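Local coordinates for 5-formaminoimidazole-4-carboxamide-1-(beta)-D-ribofuranosyl 5'-monophosphate synthetase (Methanocaldococcus jannaschii, PDB 2R7K), which catalyses the ATP- and formate-dependent, folate-independent formylation of AICAR to FAICAR in purine biosynthesis, at residues 224-229 with 314-319; 28-33 with 56-61. All coordinates share one frame; numbering follows the deposited sequence.

Interaction 1 (224-229 with 314-319). With AMZ (aminoimidazole 4-carboxamide ribonucleotide), chain F.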
loop_
_atom_site.group_PDB
_atom_site.type_symbol
_atom_site.label_atom_id
_atom_site.label_comp_id
_atom_site.label_asym_id
_atom_site.label_seq_id
_atom_site.Cartn_x
_atom_site.Cartn_y
_atom_site.Cartn_z
ATOM N N GLY A 224 -17.668 8.364 9.614
ATOM C CA GLY A 224 -18.528 7.540 8.767
ATOM C C GLY A 224 -19.991 7.579 9.163
ATOM O O GLY A 224 -20.369 8.277 10.109
ATOM N N MET A 225 -20.812 6.822 8.436
ATOM C CA MET A 225 -22.258 6.773 8.693
ATOM C C MET A 225 -22.788 5.392 8.370
ATOM O O MET A 225 -22.308 4.749 7.427
ATOM C CB MET A 225 -22.994 7.759 7.791
ATOM C CG MET A 225 -22.576 9.195 7.943
ATOM S SD MET A 225 -23.463 10.191 6.753
ATOM C CE MET A 225 -22.802 11.820 7.178
ATOM N N ASP A 226 -23.790 4.957 9.131
ATOM C CA ASP A 226 -24.539 3.737 8.826
ATOM C C ASP A 226 -26.043 3.955 9.022
ATOM O O ASP A 226 -26.466 4.918 9.661
ATOM C CB ASP A 226 -24.090 2.571 9.725
ATOM C CG ASP A 226 -24.567 2.720 11.182
ATOM O OD1 ASP A 226 -23.984 3.551 11.908
ATOM O OD2 ASP A 226 -25.498 1.986 11.620
ATOM N N LYS A 227 -26.843 3.049 8.469
ATOM C CA LYS A 227 -28.249 2.952 8.842
ATOM C C LYS A 227 -28.461 1.633 9.577
ATOM O O LYS A 227 -27.806 0.634 9.288
ATOM C CB LYS A 227 -29.168 3.071 7.623
ATOM C CG LYS A 227 -29.268 1.831 6.748
ATOM C CD LYS A 227 -30.271 2.046 5.606
ATOM C CE LYS A 227 -30.904 0.731 5.175
ATOM N NZ LYS A 227 -31.992 0.912 4.177
ATOM N N ARG A 228 -29.368 1.643 10.542
ATOM C CA ARG A 228 -29.607 0.479 11.376
ATOM C C ARG A 228 -30.362 -0.564 10.584
ATOM O O ARG A 228 -31.118 -0.233 9.662
ATOM C CB ARG A 228 -30.425 0.863 12.613
ATOM C CG ARG A 228 -29.759 1.888 13.503
ATOM C CD ARG A 228 -28.527 1.298 14.159
ATOM N NE ARG A 228 -28.162 2.025 15.370
ATOM C CZ ARG A 228 -26.981 2.599 15.584
ATOM N NH1 ARG A 228 -26.022 2.528 14.670
ATOM N NH2 ARG A 228 -26.760 3.239 16.723
ATOM N N TYR A 229 -30.134 -1.823 10.946
ATOM C CA TYR A 229 -30.800 -2.962 10.344
ATOM C C TYR A 229 -31.416 -3.687 11.523
ATOM O O TYR A 229 -30.712 -4.355 12.286
ATOM C CB TYR A 229 -29.767 -3.841 9.635
ATOM C CG TYR A 229 -30.311 -4.781 8.607
ATOM C CD1 TYR A 229 -31.386 -4.424 7.811
ATOM C CD2 TYR A 229 -29.721 -6.022 8.397
ATOM C CE1 TYR A 229 -31.873 -5.283 6.851
ATOM C CE2 TYR A 229 -30.198 -6.883 7.430
ATOM C CZ TYR A 229 -31.276 -6.507 6.666
ATOM O OH TYR A 229 -31.775 -7.363 5.709
ATOM N N ARG A 314 -19.814 7.583 23.494
ATOM C CA ARG A 314 -18.647 6.778 23.194
ATOM C C ARG A 314 -18.842 6.128 21.828
ATOM O O ARG A 314 -19.661 6.584 21.036
ATOM C CB ARG A 314 -18.393 5.744 24.288
ATOM C CG ARG A 314 -19.644 5.225 24.954
ATOM C CD ARG A 314 -20.421 4.322 24.038
ATOM N NE ARG A 314 -21.692 3.948 24.635
ATOM C CZ ARG A 314 -22.548 3.091 24.093
ATOM N NH1 ARG A 314 -23.688 2.815 24.715
ATOM N NH2 ARG A 314 -22.261 2.509 22.934
ATOM N N VAL A 315 -18.096 5.068 21.550
ATOM C CA VAL A 315 -18.150 4.462 20.229
ATOM C C VAL A 315 -19.450 3.677 20.046
ATOM O O VAL A 315 -19.830 2.877 20.898
ATOM C CB VAL A 315 -16.918 3.574 19.956
ATOM C CG1 VAL A 315 -16.858 2.411 20.945
ATOM C CG2 VAL A 315 -16.911 3.091 18.512
ATOM N N ASP A 316 -20.117 3.936 18.925
ATOM C CA ASP A 316 -21.391 3.321 18.587
ATOM C C ASP A 316 -21.193 2.080 17.721
ATOM O O ASP A 316 -20.331 2.058 16.834
ATOM C CB ASP A 316 -22.278 4.347 17.863
ATOM C CG ASP A 316 -23.612 3.757 17.409
ATOM O OD1 ASP A 316 -24.613 3.913 18.143
ATOM O OD2 ASP A 316 -23.660 3.126 16.331
ATOM N N GLY A 317 -22.004 1.055 17.970
ATOM C CA GLY A 317 -21.940 -0.197 17.214
ATOM C C GLY A 317 -21.902 -0.037 15.704
ATOM O O GLY A 317 -21.355 -0.875 14.999
ATOM N N GLY A 318 -22.496 1.037 15.198
ATOM C CA GLY A 318 -22.541 1.256 13.761
ATOM C C GLY A 318 -21.180 1.424 13.095
ATOM O O GLY A 318 -21.077 1.308 11.869
ATOM N N THR A 319 -20.143 1.706 13.890
ATOM C CA THR A 319 -18.779 1.847 13.368
ATOM C C THR A 319 -18.271 0.550 12.747
ATOM O O THR A 319 -17.340 0.559 11.937
ATOM C CB THR A 319 -17.774 2.349 14.431
ATOM O OG1 THR A 319 -17.823 1.512 15.594
ATOM C CG2 THR A 319 -18.085 3.767 14.817
HETATM O O5 AMZ F . -25.512 -0.859 15.987
HETATM C C6 AMZ F . -25.082 -1.913 16.459
HETATM N N2 AMZ F . -24.533 -2.905 15.757
HETATM C C3A AMZ F . -25.158 -2.165 17.952
HETATM C C7A AMZ F . -25.669 -1.288 18.879
HETATM N N3 AMZ F . -26.176 -0.084 18.621
HETATM N N1 AMZ F . -24.747 -3.253 18.585
HETATM C C5 AMZ F . -24.994 -3.064 19.888
HETATM N N AMZ F . -25.555 -1.863 20.070
HETATM C C1 AMZ F . -25.966 -1.280 21.355
HETATM C C2 AMZ F . -27.354 -1.784 21.751
HETATM C C3 AMZ F . -27.064 -2.866 22.773
HETATM O O2 AMZ F . -28.095 -2.855 23.759
HETATM O O1 AMZ F . -28.055 -0.710 22.383
HETATM O O AMZ F . -25.017 -1.752 22.348
HETATM C C AMZ F . -25.752 -2.390 23.409
HETATM C C4 AMZ F . -24.917 -3.588 23.868
HETATM O O3 AMZ F . -24.643 -4.439 22.759
HETATM P P AMZ F . -24.687 -6.028 22.929
HETATM O OP1 AMZ F . -23.677 -6.592 23.866
HETATM O O4 AMZ F . -26.191 -6.393 23.414
HETATM O OP2 AMZ F . -24.533 -6.643 21.442
#
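Asp316 OD2 is gripped from two directions: Arg228 NH1 reaches it at 2.9 Å on the syn side, while the backbone N of Gly318 reaches it at 2.6 Å on the anti side, closing an Asx turn. The other carboxylate oxygen takes one bond: Arg228 NH2 lies 2.7 Å from Asp316 OD1 and uses its syn lone pair. The salt bridge is therefore end-on and two-pronged, one nitrogen to each oxygen, and the guanidinium and carboxylate lie nearly coplanar, 8° apart. Arg228 gets there by bending at chi2 (-68°), which turns its tip toward the loop. In the guanidinium plane, NH1 is shared with Asp226 OD2 at 3.1 Å, so one arginine sits between two aspartates and probably offsets their mutual repulsion. The other oxygen, Asp226 OD1, lies 3.3 Å from Gly318 CA and takes a hydrogen bond from His210; a side chain on Gly318 would collide with it. Over one face of the guanidinium, toward its rim, sits the carboxamide oxygen O5 of the nucleotide, 3.7 Å from NH1. Gly317 CA packs at 3.7 Å against AMZ C6; a CB on Gly317 would run into ring atom C3A. The salt-bridge network lines one side of the AICAR site in this ATP-grasp enzyme, joining the loop after strand 306-312 to strand 219-230 beside the carboxamide.

Interaction 2 (28-33 with 56-61). With SO4 (sulfate ion), chain B.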
loop_
_atom_site.group_PDB
_atom_site.type_symbol
_atom_site.label_atom_id
_atom_site.label_comp_id
_atom_site.label_asym_id
_atom_site.label_seq_id
_atom_site.Cartn_x
_atom_site.Cartn_y
_atom_site.Cartn_z
ATOM N N THR A 28 -17.911 -3.454 19.616
ATOM C CA THR A 28 -17.095 -2.878 18.550
ATOM C C THR A 28 -15.614 -3.261 18.708
ATOM O O THR A 28 -14.734 -2.645 18.110
ATOM C CB THR A 28 -17.226 -1.345 18.537
ATOM O OG1 THR A 28 -17.191 -0.853 19.886
ATOM C CG2 THR A 28 -18.543 -0.925 17.887
ATOM N N SER A 29 -15.340 -4.284 19.511
ATOM C CA SER A 29 -13.967 -4.591 19.887
ATOM C C SER A 29 -13.083 -5.022 18.707
ATOM O O SER A 29 -11.871 -4.822 18.732
ATOM C CB SER A 29 -13.930 -5.633 21.004
ATOM O OG SER A 29 -14.307 -6.903 20.516
ATOM N N LEU A 30 -13.683 -5.601 17.673
ATOM C CA LEU A 30 -12.896 -6.089 16.537
ATOM C C LEU A 30 -12.035 -5.014 15.895
ATOM O O LEU A 30 -10.866 -5.259 15.627
ATOM C CB LEU A 30 -13.769 -6.766 15.489
ATOM C CG LEU A 30 -14.251 -8.160 15.866
ATOM C CD1 LEU A 30 -15.150 -8.713 14.776
ATOM C CD2 LEU A 30 -13.071 -9.082 16.121
ATOM N N HIS A 31 -12.595 -3.831 15.653
ATOM C CA HIS A 31 -11.804 -2.738 15.080
ATOM C C HIS A 31 -11.127 -1.847 16.113
ATOM O O HIS A 31 -10.167 -1.151 15.799
ATOM C CB HIS A 31 -12.602 -1.912 14.066
ATOM C CG HIS A 31 -13.798 -1.218 14.634
ATOM N ND1 HIS A 31 -13.740 0.056 15.155
ATOM C CD2 HIS A 31 -15.094 -1.602 14.719
ATOM C CE1 HIS A 31 -14.945 0.422 15.553
ATOM N NE2 HIS A 31 -15.786 -0.563 15.290
ATOM N N ILE A 32 -11.626 -1.863 17.344
ATOM C CA ILE A 32 -10.899 -1.260 18.448
ATOM C C ILE A 32 -9.549 -1.963 18.589
ATOM O O ILE A 32 -8.516 -1.318 18.751
ATOM C CB ILE A 32 -11.667 -1.396 19.786
ATOM C CG1 ILE A 32 -12.847 -0.422 19.834
ATOM C CG2 ILE A 32 -10.725 -1.183 20.977
ATOM C CD1 ILE A 32 -13.780 -0.636 21.042
ATOM N N LEU A 33 -9.572 -3.291 18.521
ATOM C CA LEU A 33 -8.367 -4.091 18.699
ATOM C C LEU A 33 -7.505 -4.108 17.437
ATOM O O LEU A 33 -6.293 -3.895 17.508
ATOM C CB LEU A 33 -8.719 -5.510 19.149
ATOM C CG LEU A 33 -9.392 -5.605 20.524
ATOM C CD1 LEU A 33 -9.709 -7.048 20.864
ATOM C CD2 LEU A 33 -8.539 -4.963 21.618
ATOM N N LYS A 56 -10.086 -14.847 18.298
ATOM C CA LYS A 56 -8.983 -15.750 18.040
ATOM C C LYS A 56 -8.774 -15.918 16.545
ATOM O O LYS A 56 -7.641 -15.915 16.063
ATOM C CB LYS A 56 -9.234 -17.102 18.698
ATOM C CG LYS A 56 -9.183 -17.050 20.215
ATOM C CD LYS A 56 -9.134 -18.438 20.820
ATOM C CE LYS A 56 -10.404 -19.206 20.531
ATOM N NZ LYS A 56 -10.379 -20.546 21.177
ATOM N N ARG A 57 -9.868 -16.049 15.805
ATOM C CA ARG A 57 -9.763 -16.335 14.384
ATOM C C ARG A 57 -9.449 -15.080 13.577
ATOM O O ARG A 57 -8.865 -15.165 12.504
ATOM C CB ARG A 57 -11.021 -17.032 13.861
ATOM C CG ARG A 57 -11.404 -18.265 14.666
ATOM C CD ARG A 57 -11.699 -19.462 13.780
ATOM N NE ARG A 57 -12.105 -20.610 14.584
ATOM C CZ ARG A 57 -13.211 -21.325 14.388
ATOM N NH1 ARG A 57 -14.025 -21.047 13.380
ATOM N NH2 ARG A 57 -13.489 -22.338 15.197
ATOM N N PHE A 58 -9.836 -13.921 14.089
ATOM C CA PHE A 58 -9.511 -12.668 13.413
ATOM C C PHE A 58 -8.141 -12.149 13.872
ATOM O O PHE A 58 -7.609 -11.205 13.300
ATOM C CB PHE A 58 -10.595 -11.610 13.644
ATOM C CG PHE A 58 -11.809 -11.761 12.755
ATOM C CD1 PHE A 58 -11.677 -11.832 11.378
ATOM C CD2 PHE A 58 -13.084 -11.795 13.300
ATOM C CE1 PHE A 58 -12.793 -11.952 10.557
ATOM C CE2 PHE A 58 -14.206 -11.915 12.486
ATOM C CZ PHE A 58 -14.061 -11.995 11.116
ATOM N N LYS A 59 -7.606 -12.764 14.928
ATOM C CA LYS A 59 -6.228 -12.550 15.388
ATOM C C LYS A 59 -5.918 -11.115 15.783
ATOM O O LYS A 59 -4.842 -10.610 15.484
ATOM C CB LYS A 59 -5.223 -13.038 14.340
ATOM C CG LYS A 59 -5.496 -14.458 13.848
ATOM C CD LYS A 59 -4.219 -15.244 13.599
ATOM C CE LYS A 59 -3.847 -16.123 14.796
ATOM N NZ LYS A 59 -3.369 -15.339 15.975
ATOM N N VAL A 60 -6.857 -10.472 16.469
ATOM C CA VAL A 60 -6.752 -9.055 16.792
ATOM C C VAL A 60 -6.298 -8.821 18.218
ATOM O O VAL A 60 -6.070 -7.679 18.621
ATOM C CB VAL A 60 -8.106 -8.310 16.585
ATOM C CG1 VAL A 60 -8.468 -8.240 15.113
ATOM C CG2 VAL A 60 -9.221 -8.962 17.398
ATOM N N ALA A 61 -6.183 -9.899 18.985
ATOM C CA ALA A 61 -5.851 -9.779 20.397
ATOM C C ALA A 61 -4.539 -10.485 20.686
ATOM O O ALA A 61 -4.356 -11.647 20.327
ATOM C CB ALA A 61 -6.963 -10.352 21.256
HETATM S S SO4 B . -10.586 -21.819 17.629
HETATM O O1 SO4 B . -10.831 -20.390 17.452
HETATM O O2 SO4 B . -11.765 -22.444 18.230
HETATM O O3 SO4 B . -10.304 -22.424 16.326
HETATM O O4 SO4 B . -9.440 -22.016 18.513
#
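Leu30 and Leu33 both set CG anti to the carbonyl carbon (chi1 -75° and -64°), and from successive turns of helix 29-38 they meet the chain leaving helix 53-57. Leu30 brings both methyls to one side of Phe58: CD2 comes within 3.9 Å of Phe58 CD2, while CD1 lies beside the CD2-CE2 bond. The two side chains cross at about a right angle. Leu30 CD2 also touches Val60 CG2 at 4.1 Å, so the leucine fork bridges phenylalanine and valine. Val60 also meets Leu33, its CB 3.8 Å from Leu33 CB, and its CG2 packs against Leu33 CD1. Lys59, with positive phi, is where the chain leaves helical geometry, and Phe58 and Val60, its neighbours in sequence, both point toward the leucines. All this belongs to the Rossmann-like N-terminal region, where helix 29-38 follows strand 20-24 of a parallel sheet and residues 58-61 lead from helix 53-57 into strand 63-66. Val60 O, 3.5 Å from Leu33 CB, is satisfied by the Thr43 hydroxyl. Phe58 also meets the ring of Tyr332 of a neighbouring subunit, which extends the apolar cluster across the interface. On the far side of helix 53-57, a sulfate, probably from the crystallisation liquor, lies at the edge of the Arg57 guanidinium. Arg57 NE is 3.1 Å from both O1 and O3 of the sulfate, and Lys56 NZ donates to O4. A leucine in place of Arg57 would probably leave Asp276 of the neighbouring subunit without its salt-bridge mate and the sulfate held by Lys56 alone of this pair. Arg57 NH1 meanwhile donates to the backbone oxygen of Val220 in that same subunit.

Overall arrangement
Interaction 2 belongs to the Rossmann-like N-terminal region and interaction 1 to the ATP-grasp part, with centres about 17 Å apart, yet their segments touch directly. Thr28, just ahead of helix 29-38, lies against the loop of 314-319: its CG2 is 3.5 Å from Gly317 CA, and its OG1 is 3.4 Å from Val315 CG1. His31 NE2 comes within 2.9 Å of Thr319 OG1. The AICAR nucleotide lies by this junction, touching interaction 1 itself, whereas the side chain of Leu30 in interaction 2 stays about 11 Å from it. His27, which binds AICAR, immediately precedes 28-33, so the start of that segment borders the site that interaction 1 lines, while its packing against 56-61 lies farther off.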